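Local coordinates for protein protoporphyrinogen oxidase (PDB 3LOV) that binds FAD and probably oxidises coproporphyrinogen III to coproporphyrin III on the coproporphyrin-dependent route to heme b, at residues 336-341 with 388-393. Residues are numbered along the deposited sequence; the frame is centred on the assembly and turned at random.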
# COMPACT_ATOMS: atom_id res chain seq x y z
N ALA A 336 9.81 -3.04 20.19
CA ALA A 336 11.14 -3.66 20.30
C ALA A 336 12.21 -2.64 19.97
O ALA A 336 11.92 -1.70 19.26
CB ALA A 336 11.26 -4.91 19.35
N PRO A 337 13.46 -2.84 20.43
CA PRO A 337 14.49 -1.79 20.20
C PRO A 337 15.17 -1.83 18.82
O PRO A 337 16.35 -2.18 18.72
CB PRO A 337 15.47 -2.05 21.35
CG PRO A 337 15.37 -3.53 21.59
CD PRO A 337 13.93 -3.86 21.38
N TYR A 338 14.41 -1.48 17.77
CA TYR A 338 14.91 -1.53 16.39
C TYR A 338 14.38 -0.36 15.59
O TYR A 338 13.31 0.14 15.87
CB TYR A 338 14.47 -2.83 15.68
CG TYR A 338 14.94 -4.06 16.37
CD1 TYR A 338 16.24 -4.53 16.17
CD2 TYR A 338 14.13 -4.75 17.24
CE1 TYR A 338 16.71 -5.66 16.80
CE2 TYR A 338 14.59 -5.89 17.89
CZ TYR A 338 15.89 -6.34 17.66
OH TYR A 338 16.38 -7.46 18.29
N SER A 339 15.15 0.07 14.61
CA SER A 339 14.72 1.05 13.65
C SER A 339 13.87 0.44 12.54
O SER A 339 12.93 1.08 12.08
CB SER A 339 15.94 1.73 13.04
OG SER A 339 16.71 2.37 14.05
N ILE A 340 14.15 -0.79 12.13
CA ILE A 340 13.38 -1.41 11.05
C ILE A 340 12.01 -1.95 11.49
O ILE A 340 11.88 -2.54 12.57
CB ILE A 340 14.18 -2.48 10.28
CG1 ILE A 340 14.47 -3.74 11.11
CG2 ILE A 340 15.47 -1.91 9.79
CD1 ILE A 340 15.37 -4.77 10.32
N THR A 341 10.99 -1.75 10.65
CA THR A 341 9.65 -2.25 10.94
C THR A 341 9.39 -3.61 10.29
O THR A 341 8.46 -4.32 10.69
CB THR A 341 8.61 -1.28 10.40
OG1 THR A 341 8.62 -1.36 8.98
CG2 THR A 341 8.95 0.22 10.84
N LEU A 388 20.13 -5.37 11.70
CA LEU A 388 20.24 -6.68 11.09
C LEU A 388 21.38 -7.51 11.72
O LEU A 388 21.24 -8.70 11.98
CB LEU A 388 20.42 -6.57 9.58
CG LEU A 388 19.13 -6.21 8.81
CD1 LEU A 388 19.44 -5.98 7.32
CD2 LEU A 388 18.05 -7.31 8.98
N GLU A 389 22.51 -6.86 11.98
CA GLU A 389 23.62 -7.58 12.58
C GLU A 389 23.22 -8.14 13.94
O GLU A 389 23.67 -9.20 14.34
CB GLU A 389 24.85 -6.65 12.69
CG GLU A 389 25.44 -6.28 11.33
CD GLU A 389 26.82 -5.66 11.41
OE1 GLU A 389 27.13 -4.98 12.42
OE2 GLU A 389 27.59 -5.86 10.45
N LYS A 390 22.38 -7.42 14.66
CA LYS A 390 21.93 -7.90 15.94
C LYS A 390 20.94 -9.05 15.72
O LYS A 390 21.03 -10.08 16.39
CB LYS A 390 21.28 -6.79 16.74
CG LYS A 390 20.90 -7.19 18.15
CD LYS A 390 20.07 -6.11 18.86
CE LYS A 390 19.47 -6.66 20.17
NZ LYS A 390 18.27 -5.91 20.64
N ILE A 391 20.00 -8.85 14.81
CA ILE A 391 18.97 -9.86 14.52
C ILE A 391 19.63 -11.13 13.99
O ILE A 391 19.35 -12.23 14.47
CB ILE A 391 17.90 -9.29 13.53
CG1 ILE A 391 17.14 -8.13 14.17
CG2 ILE A 391 16.93 -10.37 13.05
CD1 ILE A 391 16.62 -7.12 13.13
N CYS A 392 20.55 -11.00 13.05
CA CYS A 392 21.13 -12.17 12.38
C CYS A 392 22.24 -12.90 13.13
O CYS A 392 22.67 -13.97 12.71
CB CYS A 392 21.66 -11.77 11.01
SG CYS A 392 20.33 -11.35 9.90
N GLY A 393 22.70 -12.31 14.24
CA GLY A 393 23.78 -12.90 15.02
C GLY A 393 25.19 -12.44 14.65
O GLY A 393 26.08 -12.45 15.49
O HOH W 1 18.66 -3.26 19.52
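Residues 336-341 carry the chain from strand 329-332 into strand 340-345, beginning with an inverse gamma turn centred on Pro337 that Tyr338 N closes onto Ala336 O at 2.9 Å. Facing them is the last turn of helix 377-392, after which Gly393 departs with positive phi; Ile340 CA and Leu388 CA, the nearest pair, stand 8.7 Å apart, so side chains make the contact. Tyr338, with CG anti to the carbonyl carbon and beside the backbone N (chi1 -59°), sends its ring across the helix end, where CE1 meets Ile391 CG1 obliquely at 3.6 Å. The extended Lys390 chain crosses this ring at roughly a right angle, and Lys390 NZ gives Tyr338 OH a weak hydrogen bond of 3.4 Å. A water accepts from Lys390 NZ (2.9 Å) and donates to Pro337 O. Ile340 CD1 meets Ile391 CD1 tip to tip and touches Leu388 CD2, both at 3.9 Å, while Phe330 packs on both isoleucines. An alanine in place of Tyr338 lacks the ring and hydroxyl, and would probably loosen the packing on Ile391 and cost Lys390 NZ its weak phenol partner. The contact thus grades from aliphatic packing, with Ile340 and Leu388 buried, to an exposed lysine held weakly by phenol and water.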